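Local coordinates for protein naphthalene dioxygenase large subunit (Rhodococcus sp., PDB 2B1X) that forms the large subunit of a Rieske-type ring-hydroxylating dioxygenase, carrying an Fe2/S2 cluster in one domain and an iron(III) ion in the other, at residues His44-Ile55 / Asn147-Ser158; Gly267-Glu275 / Glu343-Lys351. All coordinates share one frame; numbering follows the deposited sequence.

Interaction 1: residues His44-Ile55 / Asn147-Ser158; sequences HAWVFLAHESEI and NLASYKGLIFGS
W46 lies across the hairpin of strands 147-151 and 154-158. Its CG is anti to the carbonyl carbon (chi1 -78°), and this brings the CE3-CZ3-CH2 side of the indole up against the backbones of both hairpin strands. CB is only loosely placed beside F156 CD2. CE3 rests on F156 CB at 3.6 Å. CZ3 meets the carbonyl oxygens of N147 and F156. CH2, at the far end, touches N147 CB at 3.5 Å and A149 CB. CB of S158 sits over one face of the six-membered ring, a CH-pi contact, and S158 OG bonds to H44 O. W46 NE1 donates to D164 O.

Strand 47-51 runs antiparallel to strand 154-158. V47 and G157 form a hydrogen-bonded pair. A classic beta bulge follows: L49 and A50 both face I155. L49 N bonds to I155 O at 2.8 Å, while A50 N reaches the same I155 O only weakly, at 3.5 Å. L49 CD1 lies 3.7 Å from G157 N. The edge of F48 points at the face of F156, with planes at 79°.

At the type I' turn, E52 N bonds to G153 O in its carbonyl plane. S150 OG donates to E52 OE1 at 2.8 Å, and a water joins the same oxygen to G153 N. G153 O also lies over one face of the H51 ring.

Strand 47-51, in the Rieske [2Fe-2S] domain, edges a three-stranded antiparallel sheet with 154-158 in the middle. Helix 166-170 packs on W46 and A149, strand 60-66 on V47 and A50, and strand 188-199 of the eight-stranded sheet on H51.

Interaction 2: residues Gly267-Glu275 / Glu343-Lys351; sequences GLPENIVEE and EKDAPDWFK
P269 packs its ring against F350, and this is the tight part of the contact. P269 CG stands over one face of the phenyl ring, offset toward the rim, in a CH-pi contact 3.8 Å from the centroid. F350 CG is anti to the backbone N (chi1 -178°), which turns the ring toward the proline. L268 CD2 adds a contact at 3.7 Å to F350 CZ. P269 CB also meets P347 CD at 3.7 Å.

Both prolines are N-cap residues. P269 precedes helix 270-279 and P347 precedes helix 348-361, so two helix starts meet here within the catalytic domain. A type I turn, E343 to A346, leads from strand 333-343 toward the second helix. I272 CD1 rests on E343 CB at 3.8 Å, while the E343 carboxylate forms a salt bridge with R183.

The solvent side is looser and more polar. N271 ND2 donates to D345 O at 2.9 Å. The bond is fairly straight (158°), and the donor lies above the carbonyl plane. D345 is exposed. Its OD2 comes within 4.4 Å of E275 OE2, a like-charged pair that probably repels. E275 OE1 accepts a bond from D185 N.

Interaction 1 is mostly buried and lies nearer the centre of the chain; interaction 2 is only partly buried and lies further out. Their centres are about 25 Å apart. The first joins strands, so backbone hydrogen bonds carry it, with aromatic packing on top. The second joins two helix starts through apolar packing centred on a proline and a phenylalanine, beside a single hydrogen bond across the segments. They share no element of their own, but both rest on strand 188-199: H51 and S53 of interaction 1 and E343 and K344 of interaction 2 all touch it. S53 CB and K344 CE touch directly at 4.2 Å, a packing contact between the two sites.

Interaction 1: residues His44-Ile55 / Asn147-Ser158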
loop_
_atom_site.group_PDB
_atom_site.type_symbol
_atom_site.label_atom_id
_atom_site.label_comp_id
_atom_site.label_asym_id
_atom_site.label_seq_id
_atom_site.Cartn_x
_atom_site.Cartn_y
_atom_site.Cartn_z
ATOM N N HIS A 44 7.869 -12.557 25.782
ATOM C CA HIS A 44 8.420 -12.862 27.097
ATOM C C HIS A 44 8.607 -11.648 28.003
ATOM O O HIS A 44 8.314 -11.712 29.179
ATOM C CB HIS A 44 9.722 -13.639 26.944
ATOM C CG HIS A 44 9.512 -15.039 26.471
ATOM N ND1 HIS A 44 9.421 -15.374 25.133
ATOM C CD2 HIS A 44 9.329 -16.189 27.161
ATOM C CE1 HIS A 44 9.201 -16.673 25.021
ATOM N NE2 HIS A 44 9.154 -17.193 26.238
ATOM N N ALA A 45 9.061 -10.536 27.440
ATOM C CA ALA A 45 9.417 -9.360 28.207
ATOM C C ALA A 45 8.195 -8.665 28.770
ATOM O O ALA A 45 7.074 -8.935 28.347
ATOM C CB ALA A 45 10.203 -8.390 27.328
ATOM N N TRP A 46 8.416 -7.791 29.753
ATOM C CA TRP A 46 7.353 -6.958 30.286
ATOM C C TRP A 46 7.271 -5.720 29.392
ATOM O O TRP A 46 8.273 -5.015 29.222
ATOM C CB TRP A 46 7.670 -6.527 31.722
ATOM C CG TRP A 46 7.431 -7.583 32.744
ATOM C CD1 TRP A 46 8.334 -8.484 33.214
ATOM C CD2 TRP A 46 6.190 -7.888 33.384
ATOM N NE1 TRP A 46 7.746 -9.319 34.138
ATOM C CE2 TRP A 46 6.428 -8.964 34.268
ATOM C CE3 TRP A 46 4.898 -7.333 33.327
ATOM C CZ2 TRP A 46 5.431 -9.491 35.095
ATOM C CZ3 TRP A 46 3.910 -7.859 34.134
ATOM C CH2 TRP A 46 4.175 -8.930 35.005
ATOM N N VAL A 47 6.069 -5.420 28.911
ATOM C CA VAL A 47 5.826 -4.323 27.965
ATOM C C VAL A 47 4.848 -3.295 28.570
ATOM O O VAL A 47 3.840 -3.660 29.164
ATOM C CB VAL A 47 5.217 -4.878 26.667
ATOM C CG1 VAL A 47 4.836 -3.731 25.687
ATOM C CG2 VAL A 47 6.157 -5.960 26.050
ATOM N N PHE A 48 5.186 -2.007 28.453
ATOM C CA PHE A 48 4.353 -0.960 29.014
ATOM C C PHE A 48 3.042 -0.839 28.199
ATOM O O PHE A 48 3.056 -0.840 26.949
ATOM C CB PHE A 48 5.105 0.381 29.017
ATOM C CG PHE A 48 4.245 1.547 29.438
ATOM C CD1 PHE A 48 3.969 1.785 30.776
ATOM C CD2 PHE A 48 3.691 2.387 28.479
ATOM C CE1 PHE A 48 3.141 2.858 31.165
ATOM C CE2 PHE A 48 2.862 3.432 28.832
ATOM C CZ PHE A 48 2.596 3.699 30.189
ATOM N N LEU A 49 1.925 -0.725 28.919
ATOM C CA LEU A 49 0.598 -0.634 28.304
ATOM C C LEU A 49 -0.085 0.723 28.520
ATOM O O LEU A 49 -0.625 1.322 27.588
ATOM C CB LEU A 49 -0.310 -1.688 28.919
ATOM C CG LEU A 49 0.189 -3.140 28.763
ATOM C CD1 LEU A 49 -0.661 -4.110 29.543
ATOM C CD2 LEU A 49 0.199 -3.503 27.304
ATOM N N ALA A 50 -0.111 1.171 29.766
ATOM C CA ALA A 50 -0.890 2.356 30.104
ATOM C C ALA A 50 -0.435 2.925 31.412
ATOM O O ALA A 50 0.224 2.227 32.205
ATOM C CB ALA A 50 -2.394 2.001 30.164
ATOM N N HIS A 51 -0.771 4.194 31.648
ATOM C CA HIS A 51 -0.602 4.771 32.983
ATOM C C HIS A 51 -1.937 4.682 33.710
ATOM O O HIS A 51 -2.999 4.853 33.094
ATOM C CB HIS A 51 -0.109 6.228 32.905
ATOM C CG HIS A 51 0.443 6.765 34.199
ATOM N ND1 HIS A 51 -0.353 7.368 35.155
ATOM C CD2 HIS A 51 1.712 6.816 34.680
ATOM C CE1 HIS A 51 0.396 7.749 36.175
ATOM N NE2 HIS A 51 1.653 7.434 35.908
ATOM N N GLU A 52 -1.888 4.398 35.016
ATOM C CA GLU A 52 -3.093 4.311 35.832
ATOM C C GLU A 52 -3.963 5.568 35.797
ATOM O O GLU A 52 -5.195 5.490 35.926
ATOM C CB GLU A 52 -2.719 3.988 37.273
ATOM C CG GLU A 52 -2.416 2.519 37.484
ATOM C CD GLU A 52 -2.268 2.163 38.955
ATOM O OE1 GLU A 52 -1.234 1.543 39.311
ATOM O OE2 GLU A 52 -3.171 2.512 39.757
ATOM N N SER A 53 -3.330 6.735 35.659
ATOM C CA SER A 53 -4.081 8.002 35.563
ATOM C C SER A 53 -4.899 8.164 34.270
ATOM O O SER A 53 -5.675 9.121 34.170
ATOM C CB SER A 53 -3.166 9.225 35.734
ATOM O OG SER A 53 -2.329 9.350 34.599
ATOM N N GLU A 54 -4.706 7.269 33.296
ATOM C CA GLU A 54 -5.539 7.227 32.075
ATOM C C GLU A 54 -6.902 6.556 32.305
ATOM O O GLU A 54 -7.869 6.783 31.563
ATOM C CB GLU A 54 -4.819 6.489 30.939
ATOM C CG GLU A 54 -3.445 7.027 30.517
ATOM C CD GLU A 54 -2.962 6.343 29.255
ATOM O OE1 GLU A 54 -3.391 6.764 28.151
ATOM O OE2 GLU A 54 -2.162 5.370 29.354
ATOM N N ILE A 55 -6.967 5.697 33.321
ATOM C CA ILE A 55 -8.179 4.958 33.644
ATOM C C ILE A 55 -8.513 5.155 35.121
ATOM O O ILE A 55 -8.520 4.205 35.912
ATOM C CB ILE A 55 -8.013 3.475 33.256
ATOM C CG1 ILE A 55 -6.712 2.895 33.836
ATOM C CG2 ILE A 55 -7.970 3.379 31.715
ATOM C CD1 ILE A 55 -6.581 1.380 33.787
ATOM N N ASN A 147 0.483 -12.160 32.483
ATOM C CA ASN A 147 1.093 -11.491 33.609
ATOM C C ASN A 147 0.823 -9.976 33.542
ATOM O O ASN A 147 1.142 -9.325 32.547
ATOM C CB ASN A 147 2.599 -11.801 33.655
ATOM C CG ASN A 147 2.976 -12.692 34.813
ATOM O OD1 ASN A 147 2.638 -12.408 35.951
ATOM N ND2 ASN A 147 3.697 -13.751 34.533
ATOM N N LEU A 148 0.208 -9.436 34.588
ATOM C CA LEU A 148 -0.103 -8.009 34.627
ATOM C C LEU A 148 0.337 -7.422 35.954
ATOM O O LEU A 148 0.084 -8.007 37.007
ATOM C CB LEU A 148 -1.608 -7.764 34.436
ATOM C CG LEU A 148 -2.127 -6.310 34.316
ATOM C CD1 LEU A 148 -1.910 -5.717 32.933
ATOM C CD2 LEU A 148 -3.637 -6.234 34.673
ATOM N N ALA A 149 0.981 -6.262 35.911
ATOM C CA ALA A 149 1.472 -5.620 37.136
ATOM C C ALA A 149 1.700 -4.139 36.926
ATOM O O ALA A 149 1.741 -3.657 35.801
ATOM C CB ALA A 149 2.789 -6.285 37.652
ATOM N N SER A 150 1.876 -3.441 38.040
ATOM C CA SER A 150 2.079 -2.013 38.085
ATOM C C SER A 150 3.354 -1.676 38.875
ATOM O O SER A 150 3.650 -2.317 39.894
ATOM C CB SER A 150 0.893 -1.392 38.821
ATOM O OG SER A 150 0.345 -0.346 38.050
ATOM N N TYR A 151 4.108 -0.696 38.406
ATOM C CA TYR A 151 5.102 -0.067 39.251
ATOM C C TYR A 151 4.904 1.435 39.229
ATOM O O TYR A 151 5.013 2.076 38.188
ATOM C CB TYR A 151 6.538 -0.450 38.878
ATOM C CG TYR A 151 7.536 0.126 39.871
ATOM C CD1 TYR A 151 8.294 1.259 39.554
ATOM C CD2 TYR A 151 7.688 -0.444 41.132
ATOM C CE1 TYR A 151 9.190 1.795 40.480
ATOM C CE2 TYR A 151 8.582 0.076 42.052
ATOM C CZ TYR A 151 9.339 1.183 41.717
ATOM O OH TYR A 151 10.212 1.695 42.638
ATOM N N LYS A 152 4.572 1.988 40.389
ATOM C CA LYS A 152 4.348 3.430 40.541
ATOM C C LYS A 152 3.481 4.074 39.453
ATOM O O LYS A 152 3.878 5.105 38.878
ATOM C CB LYS A 152 5.686 4.184 40.668
ATOM C CG LYS A 152 6.623 3.661 41.766
ATOM C CD LYS A 152 6.386 4.323 43.083
ATOM C CE LYS A 152 6.931 3.488 44.241
ATOM N NZ LYS A 152 8.268 3.907 44.671
ATOM N N GLY A 153 2.314 3.489 39.179
ATOM C CA GLY A 153 1.390 4.002 38.161
ATOM C C GLY A 153 1.527 3.449 36.734
ATOM O O GLY A 153 0.605 3.562 35.933
ATOM N N LEU A 154 2.665 2.834 36.444
ATOM C CA LEU A 154 2.966 2.248 35.147
ATOM C C LEU A 154 2.465 0.794 35.056
ATOM O O LEU A 154 2.974 -0.109 35.748
ATOM C CB LEU A 154 4.487 2.299 34.910
ATOM C CG LEU A 154 5.177 3.496 34.230
ATOM C CD1 LEU A 154 4.711 4.818 34.729
ATOM C CD2 LEU A 154 6.711 3.390 34.360
ATOM N N ILE A 155 1.472 0.576 34.197
ATOM C CA ILE A 155 0.938 -0.773 33.943
ATOM C C ILE A 155 1.709 -1.491 32.839
ATOM O O ILE A 155 1.738 -1.037 31.691
ATOM C CB ILE A 155 -0.569 -0.711 33.599
ATOM C CG1 ILE A 155 -1.315 0.097 34.687
ATOM C CG2 ILE A 155 -1.142 -2.151 33.425
ATOM C CD1 ILE A 155 -2.706 0.602 34.253
ATOM N N PHE A 156 2.322 -2.614 33.201
ATOM C CA PHE A 156 3.009 -3.480 32.247
ATOM C C PHE A 156 2.316 -4.825 32.129
ATOM O O PHE A 156 1.688 -5.300 33.097
ATOM C CB PHE A 156 4.426 -3.787 32.714
ATOM C CG PHE A 156 5.360 -2.627 32.683
ATOM C CD1 PHE A 156 5.351 -1.680 33.721
ATOM C CD2 PHE A 156 6.344 -2.547 31.697
ATOM C CE1 PHE A 156 6.261 -0.640 33.730
ATOM C CE2 PHE A 156 7.260 -1.503 31.692
ATOM C CZ PHE A 156 7.216 -0.532 32.715
ATOM N N GLY A 157 2.494 -5.462 30.968
ATOM C CA GLY A 157 2.050 -6.825 30.779
ATOM C C GLY A 157 3.093 -7.691 30.131
ATOM O O GLY A 157 4.003 -7.214 29.405
ATOM N N SER A 158 2.999 -8.974 30.415
ATOM C CA SER A 158 3.862 -9.949 29.768
ATOM C C SER A 158 2.993 -11.099 29.273
ATOM O O SER A 158 2.022 -11.503 29.934
ATOM C CB SER A 158 4.968 -10.452 30.710
ATOM O OG SER A 158 5.563 -11.628 30.168
HETATM O O HOH W 1 3.720 7.603 37.800
HETATM O O HOH W 2 1.199 1.384 40.973
#

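Interaction 2: residues Gly267-Glu275 / Glu343-Lys351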
loop_
_atom_site.group_PDB
_atom_site.type_symbol
_atom_site.label_atom_id
_atom_site.label_comp_id
_atom_site.label_asym_id
_atom_site.label_seq_id
_atom_site.Cartn_x
_atom_site.Cartn_y
_atom_site.Cartn_z
ATOM N N GLY A 267 14.076 23.013 38.449
ATOM C CA GLY A 267 13.159 24.120 38.671
ATOM C C GLY A 267 11.698 23.727 38.862
ATOM O O GLY A 267 10.792 24.521 38.587
ATOM N N LEU A 268 11.451 22.526 39.367
ATOM C CA LEU A 268 10.084 22.121 39.689
ATOM C C LEU A 268 9.426 23.045 40.699
ATOM O O LEU A 268 10.125 23.693 41.518
ATOM C CB LEU A 268 10.050 20.691 40.201
ATOM C CG LEU A 268 10.252 19.626 39.128
ATOM C CD1 LEU A 268 10.531 18.313 39.811
ATOM C CD2 LEU A 268 9.047 19.539 38.167
ATOM N N PRO A 269 8.091 23.138 40.660
ATOM C CA PRO A 269 7.382 24.014 41.589
ATOM C C PRO A 269 7.652 23.639 43.051
ATOM O O PRO A 269 7.941 22.479 43.396
ATOM C CB PRO A 269 5.911 23.796 41.231
ATOM C CG PRO A 269 5.944 23.307 39.798
ATOM C CD PRO A 269 7.166 22.454 39.737
ATOM N N GLU A 270 7.536 24.643 43.906
ATOM C CA GLU A 270 7.923 24.549 45.312
ATOM C C GLU A 270 7.195 23.436 46.075
ATOM O O GLU A 270 7.803 22.756 46.912
ATOM C CB GLU A 270 7.705 25.898 45.992
ATOM C CG GLU A 270 8.614 26.991 45.446
ATOM C CD GLU A 270 7.941 27.911 44.415
ATOM O OE1 GLU A 270 7.403 27.416 43.358
ATOM O OE2 GLU A 270 7.974 29.159 44.676
ATOM N N ASN A 271 5.906 23.242 45.793
ATOM C CA ASN A 271 5.164 22.203 46.484
ATOM C C ASN A 271 5.631 20.802 46.100
ATOM O O ASN A 271 5.635 19.898 46.935
ATOM C CB ASN A 271 3.639 22.382 46.332
ATOM C CG ASN A 271 3.161 22.270 44.893
ATOM O OD1 ASN A 271 3.688 22.919 43.989
ATOM N ND2 ASN A 271 2.124 21.475 44.689
ATOM N N ILE A 272 6.043 20.632 44.840
ATOM C CA ILE A 272 6.557 19.357 44.372
ATOM C C ILE A 272 7.939 19.076 44.974
ATOM O O ILE A 272 8.250 17.942 45.351
ATOM C CB ILE A 272 6.567 19.292 42.801
ATOM C CG1 ILE A 272 5.173 19.613 42.214
ATOM C CG2 ILE A 272 7.034 17.955 42.334
ATOM C CD1 ILE A 272 4.001 18.743 42.706
ATOM N N VAL A 273 8.768 20.106 45.080
ATOM C CA VAL A 273 10.088 19.960 45.690
ATOM C C VAL A 273 9.958 19.561 47.171
ATOM O O VAL A 273 10.667 18.677 47.640
ATOM C CB VAL A 273 10.921 21.240 45.557
ATOM C CG1 VAL A 273 12.207 21.160 46.394
ATOM C CG2 VAL A 273 11.253 21.510 44.109
ATOM N N GLU A 274 9.030 20.197 47.884
ATOM C CA GLU A 274 8.690 19.813 49.251
ATOM C C GLU A 274 8.422 18.324 49.347
ATOM O O GLU A 274 9.003 17.637 50.192
ATOM C CB GLU A 274 7.417 20.533 49.681
ATOM C CG GLU A 274 7.575 21.633 50.706
ATOM C CD GLU A 274 6.256 21.921 51.425
ATOM O OE1 GLU A 274 5.263 22.297 50.742
ATOM O OE2 GLU A 274 6.202 21.760 52.668
ATOM N N GLU A 275 7.542 17.841 48.468
ATOM C CA GLU A 275 7.067 16.462 48.520
ATOM C C GLU A 275 8.213 15.498 48.158
ATOM O O GLU A 275 8.432 14.503 48.852
ATOM C CB GLU A 275 5.806 16.280 47.647
ATOM C CG GLU A 275 4.613 17.099 48.171
ATOM C CD GLU A 275 3.344 16.974 47.337
ATOM O OE1 GLU A 275 3.333 16.232 46.319
ATOM O OE2 GLU A 275 2.333 17.602 47.731
ATOM N N GLU A 343 2.945 16.284 37.279
ATOM C CA GLU A 343 2.474 15.997 38.628
ATOM C C GLU A 343 1.079 16.582 38.758
ATOM O O GLU A 343 0.865 17.729 38.366
ATOM C CB GLU A 343 3.437 16.614 39.652
ATOM C CG GLU A 343 4.734 15.823 39.854
ATOM C CD GLU A 343 5.810 16.017 38.769
ATOM O OE1 GLU A 343 6.832 15.292 38.848
ATOM O OE2 GLU A 343 5.663 16.871 37.839
ATOM N N LYS A 344 0.131 15.783 39.259
ATOM C CA LYS A 344 -1.265 16.220 39.393
ATOM C C LYS A 344 -1.400 17.540 40.165
ATOM O O LYS A 344 -2.264 18.358 39.841
ATOM C CB LYS A 344 -2.135 15.152 40.071
ATOM C CG LYS A 344 -2.401 13.891 39.220
ATOM C CD LYS A 344 -3.191 12.851 40.027
ATOM C CE LYS A 344 -3.248 11.514 39.293
ATOM N NZ LYS A 344 -2.114 10.576 39.677
ATOM N N ASP A 345 -0.558 17.727 41.181
ATOM C CA ASP A 345 -0.623 18.906 42.050
ATOM C C ASP A 345 0.269 20.079 41.653
ATOM O O ASP A 345 0.357 21.078 42.399
ATOM C CB ASP A 345 -0.323 18.538 43.512
ATOM C CG ASP A 345 -1.500 17.899 44.207
ATOM O OD1 ASP A 345 -2.638 17.954 43.671
ATOM O OD2 ASP A 345 -1.367 17.312 45.306
ATOM N N ALA A 346 0.943 19.981 40.512
ATOM C CA ALA A 346 1.646 21.140 39.989
ATOM C C ALA A 346 0.618 22.240 39.714
ATOM O O ALA A 346 -0.531 21.952 39.389
ATOM C CB ALA A 346 2.419 20.795 38.744
ATOM N N PRO A 347 1.003 23.500 39.906
ATOM C CA PRO A 347 0.095 24.615 39.629
ATOM C C PRO A 347 -0.211 24.628 38.140
ATOM O O PRO A 347 0.648 24.192 37.365
ATOM C CB PRO A 347 0.902 25.860 40.010
ATOM C CG PRO A 347 2.085 25.362 40.807
ATOM C CD PRO A 347 2.325 23.946 40.369
ATOM N N ASP A 348 -1.384 25.129 37.758
ATOM C CA ASP A 348 -1.840 25.094 36.357
ATOM C C ASP A 348 -0.915 25.841 35.404
ATOM O O ASP A 348 -0.739 25.429 34.262
ATOM C CB ASP A 348 -3.244 25.661 36.234
ATOM C CG ASP A 348 -4.293 24.685 36.683
ATOM O OD1 ASP A 348 -5.488 25.056 36.697
ATOM O OD2 ASP A 348 -4.015 23.510 37.030
ATOM N N TRP A 349 -0.324 26.932 35.880
ATOM C CA TRP A 349 0.605 27.685 35.058
ATOM C C TRP A 349 1.763 26.766 34.626
ATOM O O TRP A 349 2.173 26.797 33.457
ATOM C CB TRP A 349 1.097 28.976 35.764
ATOM C CG TRP A 349 2.004 28.771 36.951
ATOM C CD1 TRP A 349 1.643 28.796 38.266
ATOM C CD2 TRP A 349 3.413 28.523 36.932
ATOM N NE1 TRP A 349 2.741 28.586 39.070
ATOM C CE2 TRP A 349 3.842 28.411 38.276
ATOM C CE3 TRP A 349 4.369 28.396 35.915
ATOM C CZ2 TRP A 349 5.179 28.168 38.628
ATOM C CZ3 TRP A 349 5.689 28.145 36.257
ATOM C CH2 TRP A 349 6.085 28.031 37.609
ATOM N N PHE A 350 2.267 25.953 35.566
ATOM C CA PHE A 350 3.384 25.053 35.267
ATOM C C PHE A 350 3.000 23.927 34.310
ATOM O O PHE A 350 3.791 23.563 33.434
ATOM C CB PHE A 350 3.985 24.477 36.538
ATOM C CG PHE A 350 5.161 23.593 36.292
ATOM C CD1 PHE A 350 4.986 22.205 36.108
ATOM C CD2 PHE A 350 6.446 24.125 36.235
ATOM C CE1 PHE A 350 6.077 21.380 35.883
ATOM C CE2 PHE A 350 7.545 23.296 36.004
ATOM C CZ PHE A 350 7.345 21.923 35.835
ATOM N N LYS A 351 1.798 23.384 34.478
ATOM C CA LYS A 351 1.292 22.326 33.575
ATOM C C LYS A 351 1.273 22.795 32.115
ATOM O O LYS A 351 1.771 22.105 31.221
ATOM C CB LYS A 351 -0.106 21.862 34.003
ATOM C CG LYS A 351 -0.133 21.081 35.323
ATOM C CD LYS A 351 -1.523 20.451 35.579
ATOM C CE LYS A 351 -1.687 19.962 37.018
ATOM N NZ LYS A 351 -2.963 19.235 37.232
#